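Local coordinates for restriction endonuclease THAI (Thermoplasma acidophilum, PDB 3NDH), which binds its substrate DNA with intercalation but without base flipping and, as a restriction endonuclease, probably cleaves both strands, at residues 126-131 with 164-169; 116-121 with 177-182; 27-32 with 67-72. One frame throughout, in Å; residues are numbered along the deposited sequence. Where two conformers were deposited one is given.

Contact 1. Residues 126-131 with 164-169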
loop_
_atom_site.group_PDB
_atom_site.type_symbol
_atom_site.label_atom_id
_atom_site.label_comp_id
_atom_site.label_asym_id
_atom_site.label_seq_id
_atom_site.Cartn_x
_atom_site.Cartn_y
_atom_site.Cartn_z
ATOM N N PHE A 126 14.383 -16.697 -7.533
ATOM C CA PHE A 126 15.037 -15.475 -7.074
ATOM C C PHE A 126 16.337 -15.782 -6.327
ATOM O O PHE A 126 17.385 -15.201 -6.630
ATOM C CB PHE A 126 14.081 -14.675 -6.184
ATOM C CG PHE A 126 14.646 -13.374 -5.684
ATOM C CD1 PHE A 126 14.481 -12.196 -6.415
ATOM C CD2 PHE A 126 15.299 -13.309 -4.466
ATOM C CE1 PHE A 126 14.997 -11.006 -5.952
ATOM C CE2 PHE A 126 15.825 -12.112 -4.015
ATOM C CZ PHE A 126 15.652 -10.970 -4.752
ATOM N N LEU A 127 16.273 -16.684 -5.354
ATOM C CA LEU A 127 17.459 -17.089 -4.587
ATOM C C LEU A 127 18.595 -17.487 -5.518
ATOM O O LEU A 127 19.742 -17.118 -5.306
ATOM C CB LEU A 127 17.115 -18.248 -3.648
ATOM C CG LEU A 127 18.247 -19.077 -3.015
ATOM C CD1 LEU A 127 18.972 -18.225 -1.984
ATOM C CD2 LEU A 127 17.677 -20.350 -2.399
ATOM N N GLU A 128 18.265 -18.219 -6.569
ATOM C CA GLU A 128 19.287 -18.754 -7.452
ATOM C C GLU A 128 19.822 -17.758 -8.490
ATOM O O GLU A 128 20.828 -18.038 -9.132
ATOM C CB GLU A 128 18.755 -20.010 -8.141
ATOM C CG GLU A 128 18.366 -21.139 -7.176
ATOM C CD GLU A 128 19.490 -21.566 -6.233
ATOM O OE1 GLU A 128 19.193 -21.990 -5.082
ATOM O OE2 GLU A 128 20.670 -21.494 -6.650
ATOM N N THR A 129 19.186 -16.598 -8.641
ATOM C CA THR A 129 19.580 -15.629 -9.681
ATOM C C THR A 129 19.963 -14.228 -9.201
ATOM O O THR A 129 20.808 -13.575 -9.828
ATOM C CB THR A 129 18.480 -15.478 -10.741
ATOM O OG1 THR A 129 17.246 -15.091 -10.123
ATOM C CG2 THR A 129 18.279 -16.783 -11.473
ATOM N N TRP A 130 19.359 -13.765 -8.112
ATOM C CA TRP A 130 19.565 -12.395 -7.655
ATOM C C TRP A 130 20.947 -12.181 -7.032
ATOM O O TRP A 130 21.482 -13.050 -6.337
ATOM C CB TRP A 130 18.481 -12.021 -6.633
ATOM C CG TRP A 130 18.545 -10.598 -6.131
ATOM C CD1 TRP A 130 17.968 -9.510 -6.697
ATOM C CD2 TRP A 130 19.205 -10.136 -4.947
ATOM N NE1 TRP A 130 18.244 -8.395 -5.957
ATOM C CE2 TRP A 130 18.990 -8.749 -4.866
ATOM C CE3 TRP A 130 19.958 -10.760 -3.952
ATOM C CZ2 TRP A 130 19.511 -7.970 -3.829
ATOM C CZ3 TRP A 130 20.479 -9.987 -2.926
ATOM C CH2 TRP A 130 20.246 -8.611 -2.869
ATOM N N HIS A 131 21.512 -11.000 -7.269
ATOM C CA HIS A 131 22.595 -10.496 -6.442
ATOM C C HIS A 131 22.395 -9.002 -6.272
ATOM O O HIS A 131 21.674 -8.395 -7.060
ATOM C CB HIS A 131 23.975 -10.825 -7.041
ATOM C CG HIS A 131 24.320 -10.026 -8.257
ATOM N ND1 HIS A 131 25.122 -8.906 -8.203
ATOM C CD2 HIS A 131 23.968 -10.173 -9.557
ATOM C CE1 HIS A 131 25.250 -8.399 -9.415
ATOM N NE2 HIS A 131 24.556 -9.145 -10.255
ATOM N N ILE A 164 29.539 -14.504 1.987
ATOM C CA ILE A 164 28.711 -15.466 2.705
ATOM C C ILE A 164 27.871 -16.334 1.769
ATOM O O ILE A 164 27.416 -17.412 2.157
ATOM C CB ILE A 164 27.827 -14.781 3.789
ATOM C CG1 ILE A 164 26.686 -13.964 3.179
ATOM C CG2 ILE A 164 28.689 -13.905 4.705
ATOM C CD1 ILE A 164 25.766 -13.335 4.220
ATOM N N GLY A 165 27.673 -15.865 0.540
ATOM C CA GLY A 165 26.906 -16.618 -0.441
ATOM C C GLY A 165 25.403 -16.398 -0.375
ATOM O O GLY A 165 24.856 -15.998 0.654
ATOM N N LYS A 166 24.738 -16.714 -1.486
ATOM C CA LYS A 166 23.287 -16.552 -1.629
ATOM C C LYS A 166 22.481 -17.274 -0.557
ATOM O O LYS A 166 21.457 -16.770 -0.100
ATOM C CB LYS A 166 22.838 -17.043 -3.021
ATOM C CG LYS A 166 23.026 -18.543 -3.272
ATOM C CD LYS A 166 22.676 -18.944 -4.702
ATOM C CE LYS A 166 22.957 -20.417 -4.941
ATOM N NZ LYS A 166 24.356 -20.672 -5.299
ATOM N N ASP A 167 22.928 -18.458 -0.147
ATOM C CA ASP A 167 22.125 -19.269 0.771
ATOM C C ASP A 167 22.115 -18.725 2.203
ATOM O O ASP A 167 21.209 -19.049 2.985
ATOM C CB ASP A 167 22.573 -20.729 0.707
ATOM C CG ASP A 167 22.366 -21.330 -0.672
ATOM O OD1 ASP A 167 21.210 -21.386 -1.132
ATOM O OD2 ASP A 167 23.361 -21.768 -1.296
ATOM N N LYS A 168 23.111 -17.908 2.541
ATOM C CA LYS A 168 23.166 -17.233 3.841
ATOM C C LYS A 168 22.657 -15.787 3.779
ATOM O O LYS A 168 22.198 -15.254 4.787
ATOM C CB LYS A 168 24.590 -17.247 4.414
ATOM C CG LYS A 168 24.631 -16.927 5.910
ATOM C CD LYS A 168 26.045 -16.819 6.464
ATOM C CE LYS A 168 26.065 -16.049 7.785
ATOM N NZ LYS A 168 27.398 -15.438 8.079
ATOM N N TYR A 169 22.738 -15.161 2.607
ATOM C CA TYR A 169 22.311 -13.755 2.432
ATOM C C TYR A 169 20.799 -13.633 2.262
ATOM O O TYR A 169 20.204 -12.646 2.696
ATOM C CB TYR A 169 23.018 -13.158 1.206
ATOM C CG TYR A 169 23.042 -11.640 1.097
ATOM C CD1 TYR A 169 24.184 -10.922 1.436
ATOM C CD2 TYR A 169 21.940 -10.924 0.603
ATOM C CE1 TYR A 169 24.214 -9.534 1.324
ATOM C CE2 TYR A 169 21.969 -9.543 0.480
ATOM C CZ TYR A 169 23.111 -8.844 0.850
ATOM O OH TYR A 169 23.184 -7.471 0.744
HETATM O O HOH W 1 20.799 -22.816 -3.220
#
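Lys166 lays the carbons of its side chain over the backbone carbonyl of Leu127, with CD 3.5 Å from Leu127 O. Farther out, Lys166 CE lies 3.1 Å from Glu128 OE2, while a bend at chi4 leaves NZ 4.0 Å from that oxygen, too far for a salt bridge but near enough for a probable electrostatic pull. In return, CD1 of Leu127 packs 3.4 Å from Lys166 O. The first segment belongs to helix 120-129, which lies in the beta-alpha-beta crossover between the parallel strands 97-105 and 135-141 of the mixed sheet. The second holds the short helix 166-169, set off from helix 154-164 by Gly165 with its positive phi. Between Glu128 and Asp167 a water donates to both carboxylates, 2.6 Å from Glu128 OE1 and also from Asp167 OD1, which probably eases the repulsion of the like charges. Tyr169 CE2 lies at the edge of the indole, near its plane, 3.7 Å from Trp130 CZ3; the two rings are oblique, planes 39° apart. One face of the indole is covered by Phe126 CZ, and its NE1 is hydrogen-bonded to Glu89.

Contact 2. Residues 116-121 with 177-182. With nucleotides of chain D; nucleotides of chain C.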
loop_
_atom_site.group_PDB
_atom_site.type_symbol
_atom_site.label_atom_id
_atom_site.label_comp_id
_atom_site.label_asym_id
_atom_site.label_seq_id
_atom_site.Cartn_x
_atom_site.Cartn_y
_atom_site.Cartn_z
ATOM N N TRP A 116 8.805 -9.142 -3.157
ATOM C CA TRP A 116 7.542 -9.399 -2.465
ATOM C C TRP A 116 6.824 -10.644 -3.002
ATOM O O TRP A 116 5.590 -10.723 -3.022
ATOM C CB TRP A 116 6.691 -8.148 -2.525
ATOM C CG TRP A 116 7.356 -6.960 -1.890
ATOM C CD1 TRP A 116 8.007 -5.933 -2.518
ATOM C CD2 TRP A 116 7.435 -6.677 -0.481
ATOM N NE1 TRP A 116 8.480 -5.038 -1.596
ATOM C CE2 TRP A 116 8.143 -5.464 -0.338
ATOM C CE3 TRP A 116 6.958 -7.314 0.666
ATOM C CZ2 TRP A 116 8.368 -4.876 0.901
ATOM C CZ3 TRP A 116 7.189 -6.717 1.904
ATOM C CH2 TRP A 116 7.899 -5.522 2.009
ATOM N N THR A 117 7.632 -11.658 -3.311
ATOM C CA THR A 117 7.205 -12.912 -3.872
ATOM C C THR A 117 7.148 -13.998 -2.802
ATOM O O THR A 117 8.127 -14.193 -2.074
ATOM C CB THR A 117 8.200 -13.354 -4.929
ATOM O OG1 THR A 117 8.164 -12.428 -5.992
ATOM C CG2 THR A 117 7.853 -14.751 -5.462
ATOM N N VAL A 118 5.999 -14.663 -2.688
ATOM C CA VAL A 118 5.798 -15.751 -1.733
ATOM C C VAL A 118 5.736 -17.130 -2.411
ATOM O O VAL A 118 6.128 -18.128 -1.805
ATOM C CB VAL A 118 4.531 -15.507 -0.885
ATOM C CG1 VAL A 118 4.221 -16.714 -0.029
ATOM C CG2 VAL A 118 4.736 -14.288 -0.012
ATOM N N ASP A 119 5.296 -17.183 -3.668
ATOM C CA ASP A 119 5.269 -18.449 -4.396
ATOM C C ASP A 119 6.601 -19.171 -4.237
ATOM O O ASP A 119 7.674 -18.602 -4.488
ATOM C CB ASP A 119 4.975 -18.250 -5.879
ATOM C CG ASP A 119 5.010 -19.559 -6.646
ATOM O OD1 ASP A 119 4.014 -20.323 -6.601
ATOM O OD2 ASP A 119 6.024 -19.831 -7.297
ATOM N N ALA A 120 6.543 -20.444 -3.850
ATOM C CA ALA A 120 7.758 -21.176 -3.481
ATOM C C ALA A 120 8.715 -21.312 -4.664
ATOM O O ALA A 120 9.919 -21.131 -4.525
ATOM C CB ALA A 120 7.419 -22.556 -2.900
ATOM N N THR A 121 8.172 -21.659 -5.827
ATOM C CA THR A 121 8.981 -21.858 -7.025
ATOM C C THR A 121 9.651 -20.556 -7.450
ATOM O O THR A 121 10.855 -20.513 -7.687
ATOM C CB THR A 121 8.112 -22.421 -8.179
ATOM O OG1 THR A 121 7.509 -23.651 -7.765
ATOM C CG2 THR A 121 8.933 -22.673 -9.431
ATOM N N THR A 177 3.572 -21.048 6.481
ATOM C CA THR A 177 3.209 -19.798 7.164
ATOM C C THR A 177 2.625 -18.849 6.116
ATOM O O THR A 177 2.586 -19.174 4.941
ATOM C CB THR A 177 4.419 -19.122 7.869
ATOM O OG1 THR A 177 5.301 -18.546 6.907
ATOM C CG2 THR A 177 5.198 -20.126 8.715
ATOM N N ASN A 178 2.175 -17.675 6.551
ATOM C CA ASN A 178 1.629 -16.645 5.651
ATOM C C ASN A 178 2.542 -15.422 5.668
ATOM O O ASN A 178 2.260 -14.469 6.374
ATOM C CB ASN A 178 0.210 -16.307 6.110
ATOM C CG ASN A 178 -0.442 -15.210 5.282
ATOM O OD1 ASN A 178 -0.011 -14.911 4.170
ATOM N ND2 ASN A 178 -1.526 -14.658 5.798
ATOM N N PRO A 179 3.659 -15.465 4.919
ATOM C CA PRO A 179 4.611 -14.360 4.878
ATOM C C PRO A 179 4.339 -13.405 3.717
ATOM O O PRO A 179 3.332 -13.523 3.030
ATOM C CB PRO A 179 5.933 -15.081 4.675
ATOM C CG PRO A 179 5.565 -16.177 3.761
ATOM C CD PRO A 179 4.149 -16.598 4.106
ATOM N N ARG A 180 5.233 -12.447 3.501
ATOM C CA ARG A 180 5.035 -11.469 2.423
ATOM C C ARG A 180 6.205 -11.360 1.431
ATOM O O ARG A 180 6.087 -10.623 0.460
ATOM C CB ARG A 180 4.628 -10.084 2.989
ATOM C CG ARG A 180 3.187 -10.032 3.434
ATOM C CD ARG A 180 2.238 -10.166 2.251
ATOM N NE ARG A 180 0.858 -10.056 2.660
ATOM C CZ ARG A 180 0.142 -11.055 3.181
ATOM N NH1 ARG A 180 0.684 -12.261 3.355
ATOM N NH2 ARG A 180 -1.110 -10.848 3.544
ATOM N N GLY A 181 7.263 -12.147 1.589
ATOM C CA GLY A 181 8.292 -12.147 0.555
ATOM C C GLY A 181 9.572 -12.851 0.912
ATOM O O GLY A 181 9.661 -13.528 1.919
ATOM N N VAL A 182 10.565 -12.657 0.049
ATOM C CA VAL A 182 11.933 -13.146 0.224
ATOM C C VAL A 182 12.705 -12.055 0.959
ATOM O O VAL A 182 12.633 -10.898 0.575
ATOM C CB VAL A 182 12.599 -13.412 -1.128
ATOM C CG1 VAL A 182 14.022 -13.903 -0.918
ATOM C CG2 VAL A 182 11.784 -14.420 -1.951
ATOM P P DC D 5 -4.078 -14.933 8.748
ATOM O OP1 DC D 5 -5.489 -15.342 8.883
ATOM O OP2 DC D 5 -3.162 -15.752 7.927
ATOM O "O5'" DC D 5 -4.023 -13.436 8.198
ATOM C "C5'" DC D 5 -4.884 -12.436 8.730
ATOM C "C4'" DC D 5 -4.449 -11.066 8.261
ATOM O "O4'" DC D 5 -3.109 -10.774 8.698
ATOM C "C3'" DC D 5 -4.415 -10.872 6.752
ATOM O "O3'" DC D 5 -5.762 -10.605 6.320
ATOM C "C2'" DC D 5 -3.475 -9.685 6.612
ATOM C "C1'" DC D 5 -2.519 -9.830 7.814
ATOM N N1 DC D 5 -1.158 -10.305 7.518
ATOM C C2 DC D 5 -0.096 -9.396 7.559
ATOM O O2 DC D 5 -0.332 -8.206 7.813
ATOM N N3 DC D 5 1.160 -9.835 7.324
ATOM C C4 DC D 5 1.375 -11.126 7.045
ATOM N N4 DC D 5 2.635 -11.520 6.822
ATOM C C5 DC D 5 0.310 -12.071 6.982
ATOM C C6 DC D 5 -0.930 -11.621 7.220
ATOM P P DC C 7 9.260 -1.755 -3.208
ATOM O OP1 DC C 7 10.207 -0.638 -3.287
ATOM O OP2 DC C 7 9.768 -3.148 -3.051
ATOM O "O5'" DC C 7 8.237 -1.461 -2.027
ATOM C "C5'" DC C 7 7.855 -0.132 -1.706
ATOM C "C4'" DC C 7 6.851 -0.157 -0.580
ATOM O "O4'" DC C 7 5.719 -0.948 -0.990
ATOM C "C3'" DC C 7 7.328 -0.839 0.699
ATOM O "O3'" DC C 7 8.109 0.095 1.486
ATOM C "C2'" DC C 7 6.005 -1.210 1.359
ATOM C "C1'" DC C 7 5.019 -1.356 0.179
ATOM N N1 DC C 7 4.501 -2.720 -0.046
ATOM C C2 DC C 7 3.235 -3.041 0.451
ATOM O O2 DC C 7 2.541 -2.143 0.954
ATOM N N3 DC C 7 2.786 -4.314 0.362
ATOM C C4 DC C 7 3.543 -5.248 -0.220
ATOM N N4 DC C 7 3.087 -6.503 -0.228
ATOM C C5 DC C 7 4.809 -4.935 -0.802
ATOM C C6 DC C 7 5.246 -3.667 -0.698
ATOM P P DG C 6 8.532 -6.631 -6.318
ATOM O OP1 DG C 6 9.976 -6.420 -6.097
ATOM O OP2 DG C 6 7.829 -7.733 -5.616
ATOM O "O5'" DG C 6 7.780 -5.255 -6.033
ATOM C "C5'" DG C 6 8.190 -4.056 -6.698
ATOM C "C4'" DG C 6 7.317 -2.895 -6.275
ATOM O "O4'" DG C 6 5.939 -3.220 -6.530
ATOM C "C3'" DG C 6 7.358 -2.565 -4.789
ATOM O "O3'" DG C 6 8.394 -1.635 -4.546
ATOM C "C2'" DG C 6 6.009 -1.920 -4.559
ATOM C "C1'" DG C 6 5.123 -2.769 -5.452
ATOM N N9 DG C 6 4.534 -3.946 -4.831
ATOM C C8 DG C 6 4.935 -5.249 -4.985
ATOM N N7 DG C 6 4.132 -6.098 -4.410
ATOM C C5 DG C 6 3.156 -5.305 -3.823
ATOM C C6 DG C 6 2.002 -5.666 -3.098
ATOM O O6 DG C 6 1.567 -6.794 -2.861
ATOM N N1 DG C 6 1.308 -4.544 -2.651
ATOM C C2 DG C 6 1.671 -3.241 -2.896
ATOM N N2 DG C 6 0.886 -2.292 -2.361
ATOM N N3 DG C 6 2.728 -2.896 -3.608
ATOM C C4 DG C 6 3.419 -3.973 -4.036
HETATM O O HOH W 2 4.021 -9.555 -0.930
#
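Trp116 sets the edge of its indole against the backbone of Arg180, with CE3 3.4 Å from Arg180 O, while one face of the ring lies against the DNA: C5 of DC7 of chain C sits 3.1 Å above the plane, over its centre. Two successive phosphates of chain C are gripped, Trp116 NE1 donating to OP2 of DC7 at 2.7 Å and the backbone N of Trp116 to OP2 of DG6 at 3.0 Å. A water links Trp116 O and Arg180 O to N4 of DC7. An alanine here would probably leave the DC7 phosphate without its NE1 donor and uncover C5 of the cytosine, although the backbone bond to DG6 could persist. Thr117 O takes a CA-H...O contact from Gly181, its CA 3.3 Å away with an angle of 150° at the hydrogen; Gly181 packs closely on Trp116, and its backbone angles by themselves call for glycine. These loops face the major-groove edge of the duplex in a dimeric enzyme of the PDDEXK clan. Val118 follows, its CG2 3.4 Å from Pro179 O and its CG1 against the proline ring. On that second loop Arg180 NH1 reaches Asn178 OD1 at 2.9 Å and also Pro179 O, both in the guanidinium plane; one face of this group covers DC5 of chain D, and NE donates to O6 of a guanine. Asn178 holds the same DC5 twice: ND2 donates to OP2 at 2.9 Å, and the backbone O accepts from N4 of the base. Asp119 N-caps helix 120-129, its OD2 bonded to Lys122 N, while OD1 accepts from Gly176 N of the second subunit.

Contact 3. Residues 27-32 with 67-72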
loop_
_atom_site.group_PDB
_atom_site.type_symbol
_atom_site.label_atom_id
_atom_site.label_comp_id
_atom_site.label_asym_id
_atom_site.label_seq_id
_atom_site.Cartn_x
_atom_site.Cartn_y
_atom_site.Cartn_z
ATOM N N ARG A 27 25.992 19.209 6.206
ATOM C CA ARG A 27 25.621 19.576 7.568
ATOM C C ARG A 27 24.161 20.016 7.700
ATOM O O ARG A 27 23.504 19.721 8.703
ATOM C CB ARG A 27 26.539 20.693 8.066
ATOM C CG ARG A 27 26.482 20.955 9.566
ATOM C CD ARG A 27 26.490 19.690 10.422
ATOM N NE ARG A 27 27.582 18.767 10.100
ATOM C CZ ARG A 27 27.809 17.626 10.745
ATOM N NH1 ARG A 27 27.028 17.263 11.753
ATOM N NH2 ARG A 27 28.826 16.845 10.386
ATOM N N LEU A 28 23.670 20.737 6.695
ATOM C CA LEU A 28 22.270 21.186 6.691
ATOM C C LEU A 28 21.318 19.998 6.532
ATOM O O LEU A 28 20.329 19.907 7.227
ATOM C CB LEU A 28 22.023 22.224 5.599
ATOM C CG LEU A 28 20.607 22.817 5.576
ATOM C CD1 LEU A 28 20.242 23.477 6.911
ATOM C CD2 LEU A 28 20.500 23.811 4.427
ATOM N N ILE A 29 21.659 19.077 5.639
ATOM C CA ILE A 29 20.881 17.848 5.483
ATOM C C ILE A 29 20.862 17.039 6.785
ATOM O O ILE A 29 19.819 16.569 7.216
ATOM C CB ILE A 29 21.431 16.982 4.321
ATOM C CG1 ILE A 29 21.233 17.689 2.970
ATOM C CG2 ILE A 29 20.772 15.591 4.308
ATOM C CD1 ILE A 29 19.799 17.907 2.533
ATOM N N ILE A 30 22.028 16.876 7.404
ATOM C CA ILE A 30 22.101 16.151 8.671
ATOM C C ILE A 30 21.166 16.794 9.688
ATOM O O ILE A 30 20.389 16.107 10.341
ATOM C CB ILE A 30 23.551 16.116 9.207
ATOM C CG1 ILE A 30 24.425 15.231 8.308
ATOM C CG2 ILE A 30 23.603 15.690 10.683
ATOM C CD1 ILE A 30 25.904 15.417 8.553
ATOM N N ASP A 31 21.211 18.118 9.813
ATOM C CA ASP A 31 20.401 18.824 10.807
ATOM C C ASP A 31 18.905 18.729 10.489
ATOM O O ASP A 31 18.081 18.561 11.393
ATOM C CB ASP A 31 20.823 20.296 10.916
ATOM C CG ASP A 31 22.198 20.484 11.557
ATOM O OD1 ASP A 31 22.703 19.567 12.237
ATOM O OD2 ASP A 31 22.776 21.576 11.393
ATOM N N LYS A 32 18.550 18.825 9.210
ATOM C CA LYS A 32 17.154 18.724 8.830
ATOM C C LYS A 32 16.603 17.313 9.048
ATOM O O LYS A 32 15.472 17.150 9.511
ATOM C CB LYS A 32 16.956 19.143 7.382
ATOM C CG LYS A 32 17.209 20.615 7.176
ATOM C CD LYS A 32 16.047 21.325 6.608
ATOM C CE LYS A 32 16.410 22.746 6.272
ATOM N NZ LYS A 32 15.199 23.498 5.827
ATOM N N SER A 67 12.714 10.397 -1.466
ATOM C CA SER A 67 12.992 10.936 -2.805
ATOM C C SER A 67 12.953 12.467 -2.830
ATOM O O SER A 67 13.713 13.110 -3.543
ATOM C CB SER A 67 12.005 10.393 -3.822
ATOM O OG SER A 67 12.128 8.973 -3.939
ATOM N N SER A 68 12.043 13.033 -2.048
ATOM C CA SER A 68 11.907 14.477 -1.943
ATOM C C SER A 68 13.102 15.136 -1.266
ATOM O O SER A 68 13.453 16.286 -1.591
ATOM C CB SER A 68 10.616 14.841 -1.230
ATOM O OG SER A 68 9.500 14.397 -1.988
ATOM N N LEU A 69 13.755 14.426 -0.347
ATOM C CA LEU A 69 15.023 14.917 0.207
ATOM C C LEU A 69 16.072 15.032 -0.883
ATOM O O LEU A 69 16.818 15.984 -0.920
ATOM C CB LEU A 69 15.501 13.988 1.334
ATOM C CG LEU A 69 16.784 14.400 2.037
ATOM C CD1 LEU A 69 16.585 15.661 2.839
ATOM C CD2 LEU A 69 17.249 13.228 2.904
ATOM N N LEU A 70 16.130 14.044 -1.767
ATOM C CA LEU A 70 17.066 14.100 -2.884
ATOM C C LEU A 70 16.738 15.267 -3.803
ATOM O O LEU A 70 17.632 15.982 -4.223
ATOM C CB LEU A 70 17.044 12.817 -3.696
ATOM C CG LEU A 70 17.289 11.521 -2.933
ATOM C CD1 LEU A 70 17.263 10.325 -3.870
ATOM C CD2 LEU A 70 18.592 11.566 -2.149
ATOM N N ILE A 71 15.462 15.468 -4.105
ATOM C CA ILE A 71 15.065 16.626 -4.941
ATOM C C ILE A 71 15.452 17.942 -4.270
ATOM O O ILE A 71 16.011 18.844 -4.915
ATOM C CB ILE A 71 13.555 16.637 -5.233
ATOM C CG1 ILE A 71 13.145 15.429 -6.107
ATOM C CG2 ILE A 71 13.158 17.943 -5.911
ATOM C CD1 ILE A 71 11.650 15.101 -6.118
ATOM N N TYR A 72 15.211 18.030 -2.964
ATOM C CA TYR A 72 15.581 19.213 -2.189
ATOM C C TYR A 72 17.060 19.564 -2.362
ATOM O O TYR A 72 17.376 20.705 -2.664
ATOM C CB TYR A 72 15.199 18.970 -0.711
ATOM C CG TYR A 72 15.725 20.026 0.262
ATOM C CD1 TYR A 72 15.324 21.346 0.172
ATOM C CD2 TYR A 72 16.602 19.679 1.272
ATOM C CE1 TYR A 72 15.807 22.301 1.063
ATOM C CE2 TYR A 72 17.083 20.614 2.156
ATOM C CZ TYR A 72 16.682 21.915 2.051
ATOM O OH TYR A 72 17.191 22.850 2.951
#
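Helices 27-46 and 58-74 run roughly antiparallel here: the N-to-C directions of segments 27-32 and 67-72 make an angle of 148°, and the axes come no nearer than 12.1 Å. At that spacing the backbones stay well apart, with Ile29 CA and Leu69 CA 8.4 Å from each other, and long side chains bridge the gap. Ile29 does so with CD1, which touches Leu69 CD1 at 3.9 Å and also meets the edge of the Tyr72 ring, 3.9 Å from CE2, the two side chains running antiparallel alongside one another. CB of Tyr72 points toward helix 27-46, chi1 of 171° sets CG anti to the backbone N, and the hydroxyl is approached by Lys32 and Leu28. Lys32 crosses the tyrosine at about a right angle, CE 3.4 Å from Tyr72 OH, and Leu28 CD2 comes to 3.7 Å from the same oxygen. Leu23 of helix 19-25 also packs on Ile29. The charge of Lys32 is engaged by the second subunit, where NZ forms a salt bridge with the C-terminal carboxylate of Gly225 and a hydrogen bond to Trp222 O. Between these two segments the contact is therefore mostly apolar, and the polar end of Lys32 is spent on the dimer interface.

From the N terminus, contact 3 is the first to close, bringing helix 58-74 back against helix 27-46 on the side of the chain opposite the other two. Contact 2 then opens at 116-121 and closes at 177-182, joining the loop before helix 120-129 to the one leading into strand 182-184. Contact 1, between 126-131 and 164-169, falls wholly within that span and ties the far part of the same helix to short helix 166-169. Contacts 1 and 2 touch through Phe126 CD2 and Val182 CG1, 3.8 Å apart. Contact 3 lies about 35 Å from contact 2, centre to centre, yet both meet the second subunit.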